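PDB 5SWV: pentafunctional AROM polypeptide from Schizosaccharomyces pombe, which catalyses five consecutive steps of the shikimate pathway, the fragment studied comprising the dehydroquinate dehydratase and shikimate dehydrogenase portions. Local coordinates for residues A[137-140]-A[145-148]; A[200-203]-A[209-212]; A[82-85]-A[90-93]; A[185-190]-A[212-217]; A[121-126]-A[162-167]. All coordinates share one frame; numbering follows the deposited sequence.

Contact 1: A[137-140]-A[145-148]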
# COMPACT_ATOMS: atom_id res chain seq x y z
N MET A 137 2.72 -15.59 -18.12
CA MET A 137 3.17 -16.83 -18.70
C MET A 137 4.56 -17.13 -18.16
O MET A 137 5.47 -16.32 -18.32
CB MET A 137 3.18 -16.72 -20.22
CG MET A 137 1.81 -16.43 -20.81
SD MET A 137 0.74 -17.86 -20.66
CE MET A 137 -0.72 -17.06 -20.08
N SER A 138 4.70 -18.30 -17.53
CA SER A 138 5.88 -18.62 -16.75
C SER A 138 6.52 -19.93 -17.19
O SER A 138 5.82 -20.88 -17.51
CB SER A 138 5.49 -18.74 -15.28
OG SER A 138 4.86 -19.98 -15.02
N TRP A 139 7.84 -19.98 -17.19
CA TRP A 139 8.57 -21.24 -17.25
C TRP A 139 9.82 -21.19 -16.38
O TRP A 139 10.52 -20.19 -16.34
CB TRP A 139 8.96 -21.58 -18.68
CG TRP A 139 9.60 -22.93 -18.79
CD1 TRP A 139 10.94 -23.20 -18.77
CD2 TRP A 139 8.94 -24.20 -18.87
NE1 TRP A 139 11.16 -24.55 -18.87
CE2 TRP A 139 9.95 -25.19 -18.94
CE3 TRP A 139 7.59 -24.59 -18.92
CZ2 TRP A 139 9.66 -26.56 -19.04
CZ3 TRP A 139 7.31 -25.97 -19.03
CH2 TRP A 139 8.34 -26.93 -19.08
N HIS A 140 10.07 -22.30 -15.70
CA HIS A 140 11.17 -22.48 -14.77
C HIS A 140 12.07 -23.65 -15.24
O HIS A 140 11.58 -24.78 -15.40
CB HIS A 140 10.61 -22.76 -13.36
CG HIS A 140 9.82 -21.63 -12.77
ND1 HIS A 140 8.53 -21.33 -13.17
CD2 HIS A 140 10.13 -20.73 -11.80
CE1 HIS A 140 8.09 -20.29 -12.47
NE2 HIS A 140 9.05 -19.91 -11.64
N THR A 145 20.28 -26.15 -17.45
CA THR A 145 21.00 -26.46 -18.69
C THR A 145 20.61 -25.56 -19.85
O THR A 145 21.20 -25.68 -20.91
CB THR A 145 20.75 -27.91 -19.13
OG1 THR A 145 19.41 -28.07 -19.63
CG2 THR A 145 21.00 -28.88 -17.97
N TRP A 146 19.62 -24.68 -19.68
CA TRP A 146 19.20 -23.80 -20.78
C TRP A 146 20.04 -22.55 -20.69
O TRP A 146 19.83 -21.72 -19.82
CB TRP A 146 17.69 -23.49 -20.74
CG TRP A 146 16.80 -24.68 -21.12
CD1 TRP A 146 17.20 -25.96 -21.37
CD2 TRP A 146 15.37 -24.68 -21.25
NE1 TRP A 146 16.12 -26.75 -21.66
CE2 TRP A 146 14.98 -26.00 -21.59
CE3 TRP A 146 14.38 -23.71 -21.12
CZ2 TRP A 146 13.65 -26.36 -21.81
CZ3 TRP A 146 13.04 -24.07 -21.33
CH2 TRP A 146 12.69 -25.38 -21.67
N SER A 147 21.02 -22.44 -21.59
CA SER A 147 21.88 -21.27 -21.67
C SER A 147 21.08 -20.02 -22.01
O SER A 147 20.12 -20.10 -22.77
CB SER A 147 22.97 -21.49 -22.74
OG SER A 147 23.62 -20.28 -23.13
N TRP A 148 21.48 -18.88 -21.44
CA TRP A 148 20.95 -17.56 -21.82
C TRP A 148 21.73 -16.92 -22.98
O TRP A 148 21.19 -16.07 -23.68
CB TRP A 148 21.00 -16.59 -20.65
CG TRP A 148 20.21 -16.99 -19.47
CD1 TRP A 148 20.69 -17.38 -18.26
CD2 TRP A 148 18.79 -16.99 -19.36
NE1 TRP A 148 19.66 -17.64 -17.40
CE2 TRP A 148 18.48 -17.41 -18.06
CE3 TRP A 148 17.76 -16.67 -20.24
CZ2 TRP A 148 17.17 -17.53 -17.60
CZ3 TRP A 148 16.45 -16.79 -19.79
CH2 TRP A 148 16.17 -17.21 -18.48
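Trp-139 and Trp-146 meet where a strand of the (beta/alpha)8, or TIM, barrel of type I dehydroquinase gives way to the loop that follows it. The contact is almost purely aromatic and is made by these two residues alone. Their planes are only 10° from parallel, but the indoles are displaced along those planes and little of one lies over the other: the centroids of the five-membered ring of Trp-139 and the six-membered ring of Trp-146 are 4.8 Å apart. The side chains cross at about a right angle, and NE1 and CD1 of Trp-139 come nearest to CZ3 and CH2 of Trp-146. Apolar contact is made by Trp-139 CD1, 3.4 Å from Trp-146 CZ3. Trp-139 comes from strand 134-140 with CG anti to the backbone nitrogen (chi1 -175°), which sends its indole out toward the loop, and Lys-157 of helix 152-162 adds a cation-pi contact to it.

Hydrogen bonding plays no part between the segments; the loop is held by bonds to other residues. Trp-146 N is bonded to Asp-141 OD2, and Trp-146 O receives Trp-154 NE1. The ring contact itself joins the end of a barrel strand to the loop leading into helix 152-162, both indoles being partly exposed. At the point of meeting, Trp-139 NE1 lies beside two carbons of the Trp-146 ring, 3.1 Å from CZ3 and 3.3 Å from CH2.

Contact 2: A[200-203]-A[209-212]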
# COMPACT_ATOMS: atom_id res chain seq x y z
N LEU A 200 12.54 -11.83 -15.00
CA LEU A 200 13.67 -12.64 -15.45
C LEU A 200 14.78 -12.70 -14.42
O LEU A 200 15.32 -11.68 -14.03
CB LEU A 200 14.19 -12.03 -16.74
CG LEU A 200 15.41 -12.66 -17.41
CD1 LEU A 200 15.07 -14.06 -17.90
CD2 LEU A 200 15.91 -11.78 -18.55
N PHE A 201 15.09 -13.91 -13.97
CA PHE A 201 16.15 -14.15 -12.99
C PHE A 201 16.51 -15.62 -12.92
O PHE A 201 15.90 -16.44 -13.59
CB PHE A 201 15.74 -13.66 -11.60
CG PHE A 201 14.52 -14.32 -11.05
CD1 PHE A 201 13.25 -13.86 -11.39
CD2 PHE A 201 14.63 -15.37 -10.15
CE1 PHE A 201 12.11 -14.46 -10.86
CE2 PHE A 201 13.49 -15.97 -9.61
CZ PHE A 201 12.23 -15.52 -9.98
N ASN A 202 17.54 -15.93 -12.14
CA ASN A 202 17.95 -17.29 -11.85
C ASN A 202 17.70 -17.56 -10.39
O ASN A 202 18.10 -16.76 -9.53
CB ASN A 202 19.43 -17.49 -12.14
CG ASN A 202 19.77 -17.29 -13.60
OD1 ASN A 202 19.12 -17.84 -14.49
ND2 ASN A 202 20.81 -16.50 -13.87
N MET A 203 17.03 -18.67 -10.12
CA MET A 203 16.94 -19.18 -8.76
C MET A 203 18.24 -19.91 -8.41
O MET A 203 19.12 -20.07 -9.26
CB MET A 203 15.69 -20.03 -8.57
CG MET A 203 15.62 -21.34 -9.35
SD MET A 203 14.04 -22.24 -9.18
CE MET A 203 12.81 -20.94 -9.21
N LEU A 209 22.39 -12.66 -7.43
CA LEU A 209 22.65 -11.43 -8.19
C LEU A 209 21.51 -11.09 -9.18
O LEU A 209 21.08 -9.92 -9.26
CB LEU A 209 23.98 -11.52 -8.96
CG LEU A 209 24.35 -10.29 -9.80
CD1 LEU A 209 24.46 -9.01 -8.99
CD2 LEU A 209 25.65 -10.54 -10.54
N SER A 210 21.02 -12.08 -9.92
CA SER A 210 20.03 -11.82 -10.96
C SER A 210 18.70 -11.36 -10.37
O SER A 210 18.02 -10.55 -10.98
CB SER A 210 19.82 -13.05 -11.84
OG SER A 210 19.15 -14.10 -11.14
N ARG A 211 18.33 -11.86 -9.19
CA ARG A 211 17.12 -11.39 -8.48
C ARG A 211 17.24 -9.91 -8.12
O ARG A 211 16.31 -9.13 -8.30
CB ARG A 211 16.89 -12.16 -7.17
CG ARG A 211 16.53 -13.63 -7.31
CD ARG A 211 16.49 -14.26 -5.93
NE ARG A 211 16.11 -15.67 -5.90
CZ ARG A 211 14.87 -16.14 -6.01
NH1 ARG A 211 13.83 -15.33 -6.20
NH2 ARG A 211 14.67 -17.45 -5.93
N ILE A 212 18.42 -9.56 -7.61
CA ILE A 212 18.74 -8.20 -7.21
C ILE A 212 18.64 -7.23 -8.39
O ILE A 212 18.10 -6.14 -8.23
CB ILE A 212 20.13 -8.19 -6.53
CG1 ILE A 212 20.03 -8.84 -5.15
CG2 ILE A 212 20.71 -6.78 -6.43
CD1 ILE A 212 21.34 -9.42 -4.65
O HOH W 1 18.44 -16.76 -6.93
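Ser-210 and Asn-202 join strand 198-203 of the TIM barrel to helix 208-213, which follows it in the chain. The close part of the contact is centred on a hydroxyl. Asn-202 N donates to Ser-210 OG over 2.6 Å, with a nearly straight N-H...O angle of 169°. The serine holds its oxygen between its own backbone nitrogen and carbonyl carbon (chi1 70°), turned to the strand, and the same oxygen is hydrogen-bonded to Gly-207 O. Phe-201 CB packs beside it, 3.5 Å from Ser-210 OG, in a buried setting.

Toward Arg-211 the fit is looser and partly carried by water. The arginine chain is extended from CG to NE and runs past the Phe-201 ring: CG is 3.8 Å from Phe-201 CD2, while NH1 lies 3.5 Å from Phe-201 CE2. That ring carbon sits over one face of the guanidinium, whose plane is inclined 36° to the ring. Here strand and helix are linked through a water molecule, which donates to Asn-202 O at 2.6 Å and accepts from Arg-211 NE at 2.8 Å. The far end of the arginine turns to another loop, where NH2 bonds Pro-231 O.

Because Gly-207 O can only accept, Ser-210 OG probably acts as donor to it and as acceptor from Asn-202 N; the acceptor role ties the strand to the helix, while the donor role holds the hydroxyl to the turn that opens the helix.

Contact 3: A[82-85]-A[90-93]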
# COMPACT_ATOMS: atom_id res chain seq x y z
N THR A 82 3.52 -26.14 -10.30
CA THR A 82 3.54 -27.60 -10.37
C THR A 82 4.87 -28.17 -9.91
O THR A 82 5.85 -27.44 -9.74
CB THR A 82 3.31 -28.11 -11.81
OG1 THR A 82 4.38 -27.69 -12.66
CG2 THR A 82 2.02 -27.58 -12.36
N ILE A 83 4.91 -29.49 -9.76
CA ILE A 83 6.08 -30.16 -9.22
C ILE A 83 7.33 -30.01 -10.06
O ILE A 83 8.40 -29.77 -9.52
CB ILE A 83 5.76 -31.64 -8.90
CG1 ILE A 83 4.80 -31.68 -7.70
CG2 ILE A 83 7.02 -32.45 -8.58
CD1 ILE A 83 3.95 -32.91 -7.63
N SER A 84 7.22 -30.07 -11.37
CA SER A 84 8.41 -30.04 -12.20
C SER A 84 8.84 -28.62 -12.46
O SER A 84 9.92 -28.41 -13.03
CB SER A 84 8.20 -30.77 -13.51
OG SER A 84 7.15 -30.18 -14.22
N GLN A 85 8.02 -27.66 -12.07
CA GLN A 85 8.43 -26.25 -12.05
C GLN A 85 8.84 -25.76 -10.66
O GLN A 85 9.05 -24.56 -10.47
CB GLN A 85 7.29 -25.40 -12.59
CG GLN A 85 6.92 -25.76 -14.01
CD GLN A 85 7.77 -25.05 -15.02
OE1 GLN A 85 7.91 -23.83 -14.99
NE2 GLN A 85 8.35 -25.81 -15.94
N PRO A 90 0.39 -31.39 -8.73
CA PRO A 90 0.67 -32.45 -9.69
C PRO A 90 0.59 -31.99 -11.14
O PRO A 90 -0.35 -31.29 -11.51
CB PRO A 90 -0.43 -33.47 -9.42
CG PRO A 90 -0.95 -33.13 -8.06
CD PRO A 90 -0.82 -31.67 -7.95
N ASN A 91 1.55 -32.39 -11.96
CA ASN A 91 1.55 -32.06 -13.38
C ASN A 91 0.48 -32.76 -14.19
O ASN A 91 0.08 -32.24 -15.23
CB ASN A 91 2.91 -32.37 -14.02
CG ASN A 91 4.00 -31.45 -13.55
OD1 ASN A 91 4.01 -30.26 -13.87
ND2 ASN A 91 4.94 -31.99 -12.78
N ASP A 92 0.02 -33.93 -13.74
CA ASP A 92 -0.93 -34.69 -14.54
C ASP A 92 -2.35 -34.11 -14.48
O ASP A 92 -3.16 -34.46 -15.32
CB ASP A 92 -0.90 -36.22 -14.28
CG ASP A 92 -0.94 -36.59 -12.78
OD1 ASP A 92 -1.65 -35.94 -12.00
OD2 ASP A 92 -0.25 -37.56 -12.38
N LYS A 93 -2.61 -33.20 -13.54
CA LYS A 93 -3.96 -32.73 -13.24
C LYS A 93 -4.28 -31.35 -13.83
O LYS A 93 -4.63 -30.41 -13.13
CB LYS A 93 -4.14 -32.74 -11.73
CG LYS A 93 -4.43 -34.14 -11.24
CD LYS A 93 -4.49 -34.21 -9.72
CE LYS A 93 -5.62 -35.13 -9.25
NZ LYS A 93 -5.64 -36.47 -9.93
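Thr-82 OG1 is hydrogen-bonded to Glu-115 OE1, and on the side of the contact the same threonine lies against the amide end of Asn-91. Both residues belong to the long loop that follows strand 76-79 of the TIM barrel and leads into helix 94-106, and it is this loop folding back on itself that brings them together. The backbones come nearest at Thr-82 and Pro-90, whose CA atoms are 5.7 Å apart.

Asn-91 is the residue that reaches across. Its CG stands beside the backbone nitrogen and anti to the carbonyl carbon (chi1 -70°), which carries the amide over Thr-82 and Ser-84. Asn-91 CG lies 3.8 Å from Thr-82 CB, and the hydroxyl of Ser-84 comes alongside with OG 3.5 Å from the same carbon of Asn-91. The side chains of Thr-82 and Asn-91 cross at about a right angle.

The first limb keeps its shape through a type I beta turn, Thr-82 to Gln-85, closed by a weak hydrogen bond from Gln-85 N to Thr-82 O at 3.2 Å. A backbone bond between Ile-83 and Phe-89 draws the limbs together just ahead of Pro-90. Ile-83 and Ser-84 are largely exposed, so most of this contact belongs to the surface, whereas Thr-82 is buried. The apolar share is carried by Ile-83 against Pro-90: Ile-83 CD1 rests on the proline backbone, 3.9 Å from its CA and 4.0 Å from its N.

Contact 4: A[185-190]-A[212-217]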
# COMPACT_ATOMS: atom_id res chain seq x y z
N GLU A 185 22.79 -9.92 -20.46
CA GLU A 185 22.92 -9.82 -21.92
C GLU A 185 21.62 -10.17 -22.60
O GLU A 185 21.13 -9.42 -23.45
CB GLU A 185 24.02 -10.75 -22.45
CG GLU A 185 25.39 -10.11 -22.44
CD GLU A 185 26.53 -11.10 -22.20
OE1 GLU A 185 26.40 -12.33 -22.47
OE2 GLU A 185 27.60 -10.63 -21.73
N PHE A 186 21.06 -11.32 -22.21
CA PHE A 186 19.79 -11.78 -22.71
C PHE A 186 18.68 -10.75 -22.44
O PHE A 186 17.95 -10.38 -23.35
CB PHE A 186 19.43 -13.15 -22.12
CG PHE A 186 18.10 -13.68 -22.58
CD1 PHE A 186 17.99 -14.42 -23.76
CD2 PHE A 186 16.94 -13.44 -21.85
CE1 PHE A 186 16.77 -14.89 -24.20
CE2 PHE A 186 15.71 -13.90 -22.29
CZ PHE A 186 15.62 -14.64 -23.46
N ARG A 187 18.58 -10.27 -21.20
CA ARG A 187 17.60 -9.25 -20.87
C ARG A 187 17.67 -8.08 -21.83
O ARG A 187 16.63 -7.61 -22.30
CB ARG A 187 17.76 -8.77 -19.43
CG ARG A 187 17.06 -7.45 -19.14
CD ARG A 187 16.47 -7.32 -17.76
NE ARG A 187 17.20 -8.02 -16.70
CZ ARG A 187 16.64 -8.67 -15.66
NH1 ARG A 187 15.32 -8.75 -15.52
NH2 ARG A 187 17.41 -9.26 -14.75
N THR A 188 18.88 -7.61 -22.14
CA THR A 188 19.03 -6.43 -23.01
C THR A 188 18.50 -6.75 -24.42
O THR A 188 17.74 -5.96 -24.97
CB THR A 188 20.49 -5.89 -23.05
OG1 THR A 188 20.90 -5.50 -21.74
CG2 THR A 188 20.59 -4.66 -23.93
N ARG A 189 18.87 -7.91 -24.96
CA ARG A 189 18.51 -8.29 -26.34
C ARG A 189 17.00 -8.48 -26.58
O ARG A 189 16.47 -8.00 -27.58
CB ARG A 189 19.23 -9.59 -26.75
CG ARG A 189 20.74 -9.50 -26.86
CD ARG A 189 21.31 -10.60 -27.75
NE ARG A 189 20.94 -11.97 -27.34
CZ ARG A 189 21.54 -12.71 -26.40
NH1 ARG A 189 22.59 -12.25 -25.70
NH2 ARG A 189 21.09 -13.94 -26.14
N ILE A 190 16.36 -9.23 -25.68
CA ILE A 190 14.93 -9.54 -25.76
C ILE A 190 14.06 -8.30 -25.55
O ILE A 190 13.02 -8.16 -26.18
CB ILE A 190 14.54 -10.68 -24.76
CG1 ILE A 190 13.15 -11.25 -25.05
CG2 ILE A 190 14.58 -10.21 -23.31
CD1 ILE A 190 13.14 -12.25 -26.17
N ILE A 212 18.42 -9.56 -7.61
CA ILE A 212 18.74 -8.20 -7.21
C ILE A 212 18.64 -7.23 -8.39
O ILE A 212 18.10 -6.14 -8.23
CB ILE A 212 20.13 -8.19 -6.53
CG1 ILE A 212 20.03 -8.84 -5.15
CG2 ILE A 212 20.71 -6.78 -6.43
CD1 ILE A 212 21.34 -9.42 -4.65
N LEU A 213 19.14 -7.65 -9.55
CA LEU A 213 19.08 -6.85 -10.79
C LEU A 213 17.74 -6.84 -11.53
O LEU A 213 17.49 -5.95 -12.36
CB LEU A 213 20.16 -7.31 -11.78
CG LEU A 213 21.62 -7.21 -11.31
CD1 LEU A 213 22.57 -7.73 -12.38
CD2 LEU A 213 21.97 -5.79 -10.90
N ASN A 214 16.89 -7.83 -11.28
CA ASN A 214 15.55 -7.85 -11.86
C ASN A 214 14.64 -6.80 -11.22
O ASN A 214 14.18 -6.96 -10.10
CB ASN A 214 14.95 -9.24 -11.72
CG ASN A 214 13.55 -9.31 -12.30
OD1 ASN A 214 13.38 -9.32 -13.50
ND2 ASN A 214 12.55 -9.34 -11.44
N LYS A 215 14.36 -5.72 -11.94
CA LYS A 215 13.66 -4.57 -11.34
C LYS A 215 12.16 -4.77 -11.31
O LYS A 215 11.52 -4.41 -10.34
CB LYS A 215 14.03 -3.28 -12.05
CG LYS A 215 15.50 -2.95 -11.81
CD LYS A 215 15.98 -1.66 -12.46
CE LYS A 215 15.77 -1.69 -13.96
NZ LYS A 215 16.82 -0.91 -14.67
N PHE A 216 11.63 -5.39 -12.36
CA PHE A 216 10.20 -5.56 -12.52
C PHE A 216 9.66 -6.83 -11.87
O PHE A 216 9.95 -7.94 -12.31
CB PHE A 216 9.87 -5.57 -14.01
CG PHE A 216 8.41 -5.68 -14.29
CD1 PHE A 216 7.58 -4.59 -14.10
CD2 PHE A 216 7.86 -6.89 -14.72
CE1 PHE A 216 6.22 -4.68 -14.35
CE2 PHE A 216 6.50 -6.99 -14.97
CZ PHE A 216 5.67 -5.88 -14.78
N MET A 217 8.83 -6.64 -10.83
CA MET A 217 8.08 -7.72 -10.13
C MET A 217 8.95 -8.88 -9.67
O MET A 217 8.73 -10.03 -10.07
CB MET A 217 6.91 -8.23 -11.00
CG MET A 217 5.85 -7.18 -11.28
SD MET A 217 4.49 -7.84 -12.29
CE MET A 217 3.63 -8.83 -11.05
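Arg-187 reaches from helix 177-193 to Asn-214, the first residue past the helical turns of 208-213, and the amide oxygen comes to the edge of the guanidinium, near its plane. The side chains cross at about a right angle, with the guanidinium and amide planes 33° apart. Arg-187 NH1 donates to Asn-214 OD1 over 2.9 Å. The bond falls on a lone pair of the amide oxygen, in its carbonyl plane, although the N-H...O angle of 144° shows a clear bend. Bends at chi2 and chi3 of the arginine bring the guanidinium over the carbonyl of Leu-213, whose oxygen lies above one face near the rim.

The amide is held from its other end too: Asn-214 ND2 donates to Phe-216 O at 3.1 Å, coming from above that carbonyl plane, and bonds Thr-218 OG1. With partners at both ends, its rotation is well defined.

Strand 198-203 shares this junction, since Asn-214 OD1 also receives Leu-200 N, while Glu-184, on the arginine's own helix, forms a salt bridge with Arg-187 NH2. The contact therefore ties the outer helix 177-193 to the linker between helix 208-213 and barrel strand 218-220, beside the strand that separates the two helices in sequence.

Contact 5: A[121-126]-A[162-167]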
# COMPACT_ATOMS: atom_id res chain seq x y z
N GLU A 121 -4.20 -25.88 -25.77
CA GLU A 121 -5.65 -25.86 -25.65
C GLU A 121 -6.06 -25.17 -24.35
O GLU A 121 -6.90 -24.27 -24.37
CB GLU A 121 -6.25 -27.28 -25.72
CG GLU A 121 -7.78 -27.28 -25.91
CD GLU A 121 -8.44 -28.64 -25.75
OE1 GLU A 121 -9.68 -28.69 -25.63
OE2 GLU A 121 -7.71 -29.66 -25.73
N THR A 122 -5.47 -25.59 -23.24
CA THR A 122 -5.82 -25.05 -21.93
C THR A 122 -5.41 -23.59 -21.83
O THR A 122 -6.18 -22.77 -21.33
CB THR A 122 -5.21 -25.88 -20.78
OG1 THR A 122 -5.94 -27.11 -20.67
CG2 THR A 122 -5.27 -25.15 -19.45
N ILE A 123 -4.23 -23.26 -22.32
CA ILE A 123 -3.73 -21.89 -22.25
C ILE A 123 -4.67 -20.94 -22.98
O ILE A 123 -5.01 -19.88 -22.46
CB ILE A 123 -2.31 -21.77 -22.85
CG1 ILE A 123 -1.30 -22.48 -21.96
CG2 ILE A 123 -1.90 -20.31 -22.96
CD1 ILE A 123 0.02 -22.69 -22.64
N ASN A 124 -5.08 -21.34 -24.18
CA ASN A 124 -6.03 -20.58 -24.98
C ASN A 124 -7.39 -20.40 -24.31
O ASN A 124 -7.91 -19.29 -24.23
CB ASN A 124 -6.21 -21.29 -26.32
CG ASN A 124 -6.97 -20.45 -27.34
OD1 ASN A 124 -6.77 -19.24 -27.45
ND2 ASN A 124 -7.80 -21.10 -28.10
N ILE A 125 -7.96 -21.49 -23.81
CA ILE A 125 -9.21 -21.40 -23.05
C ILE A 125 -9.08 -20.40 -21.89
O ILE A 125 -10.00 -19.61 -21.66
CB ILE A 125 -9.63 -22.77 -22.52
CG1 ILE A 125 -10.11 -23.63 -23.68
CG2 ILE A 125 -10.73 -22.64 -21.47
CD1 ILE A 125 -10.13 -25.12 -23.36
N LEU A 126 -7.97 -20.42 -21.17
CA LEU A 126 -7.76 -19.47 -20.08
C LEU A 126 -7.62 -18.07 -20.64
O LEU A 126 -8.14 -17.13 -20.07
CB LEU A 126 -6.53 -19.82 -19.25
CG LEU A 126 -6.58 -21.14 -18.47
CD1 LEU A 126 -5.18 -21.55 -17.99
CD2 LEU A 126 -7.55 -21.06 -17.30
N SER A 162 3.96 -15.43 -26.29
CA SER A 162 3.65 -14.11 -26.86
C SER A 162 2.25 -14.03 -27.50
O SER A 162 1.70 -12.94 -27.62
CB SER A 162 4.71 -13.70 -27.87
OG SER A 162 4.62 -14.52 -29.01
N SER A 163 1.68 -15.15 -27.91
CA SER A 163 0.29 -15.17 -28.34
C SER A 163 -0.68 -14.75 -27.23
O SER A 163 -1.70 -14.14 -27.50
CB SER A 163 -0.09 -16.57 -28.85
OG SER A 163 0.70 -16.98 -29.95
N TYR A 164 -0.35 -15.06 -25.98
CA TYR A 164 -1.26 -14.93 -24.85
C TYR A 164 -0.86 -13.93 -23.75
O TYR A 164 -1.71 -13.51 -22.97
CB TYR A 164 -1.42 -16.32 -24.22
CG TYR A 164 -1.74 -17.43 -25.20
CD1 TYR A 164 -2.95 -17.44 -25.88
CD2 TYR A 164 -0.83 -18.47 -25.45
CE1 TYR A 164 -3.27 -18.44 -26.78
CE2 TYR A 164 -1.15 -19.49 -26.34
CZ TYR A 164 -2.37 -19.46 -27.00
OH TYR A 164 -2.73 -20.42 -27.90
N ALA A 165 0.42 -13.56 -23.67
CA ALA A 165 0.96 -12.99 -22.42
C ALA A 165 0.69 -11.51 -22.19
O ALA A 165 0.84 -10.72 -23.09
CB ALA A 165 2.45 -13.21 -22.36
N ASP A 166 0.33 -11.15 -20.97
CA ASP A 166 0.46 -9.76 -20.51
C ASP A 166 1.83 -9.52 -19.84
O ASP A 166 2.33 -8.39 -19.83
CB ASP A 166 -0.66 -9.42 -19.52
CG ASP A 166 -2.02 -9.50 -20.15
OD1 ASP A 166 -2.37 -8.59 -20.91
OD2 ASP A 166 -2.76 -10.47 -19.88
N VAL A 167 2.38 -10.56 -19.21
CA VAL A 167 3.72 -10.55 -18.62
C VAL A 167 4.36 -11.90 -18.92
O VAL A 167 3.65 -12.90 -19.00
CB VAL A 167 3.68 -10.37 -17.09
CG1 VAL A 167 5.10 -10.34 -16.49
CG2 VAL A 167 2.88 -9.12 -16.72
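Tyr-164 lays its ring across Ile-123 and Asn-124 of helix 120-128, and it makes the whole of its segment's side of the contact. Its CB begins near Met-137 CE of the adjoining strand. With CG beside the backbone nitrogen (chi1 -50°), the ring then leans toward the helix. CG is the first ring atom to meet Ile-123, at 3.7 Å from the CG2 methyl. CD2 comes nearer, 3.3 Å from that same Ile-123 CG2, and CE2 follows at 3.6 Å. The methyl sits over the face, 3.6 Å from the ring centroid and 27° off the ring normal, a CH-pi contact shifted toward the rim. Ser-163 CB covers the opposite face, so the ring is sandwiched between the isoleucine and its own neighbour in the chain.

On the other flank, the ring turns its edge to Asn-124, Tyr-164 CE1 lying 3.7 Å from Asn-124 OD1 and 3.9 Å from its CA. That amide oxygen finds its hydrogen bond further along the helix, with Gln-128 NE2. At the tip, Tyr-164 OH passes 3.9 Å from Asn-124 CB.

Side chain to side chain, the approach is close to perpendicular for both helix residues. Behind Ile-123 lies Val-114 of strand 111-115, which connects the tyrosine's partner with the barrel wall. The arrangement is that of a TIM barrel at the N-terminal ends of its strands: the connection from helix 152-162 into strand 167-173 packs against helix 120-128, on the outside of the barrel.

In the fold
All five contacts belong to the dehydroquinase barrel. Contacts 1 and 2, centres 12 Å apart, reach the same sheet and are joined by Trp-148 NE1 to Asn-202 OD1 at 3.0 Å. Contact 3 meets contact 1 through Gln-85 OE1 and His-140 N, 2.7 Å apart. Contacts 2 and 4 share Ile-212 and lie about 9 Å apart between centres. Contact 5 adjoins contact 1 further back along strand 134-140, Met-137 N being 3.0 Å from Val-167 O. Active sites of TIM barrels lie at the C-terminal strand ends, where contacts 1 to 3 gather; a triethylene glycol, probably from the crystallisation liquor, lies about 5 Å from the Met-203 side chain and may mark a pocket.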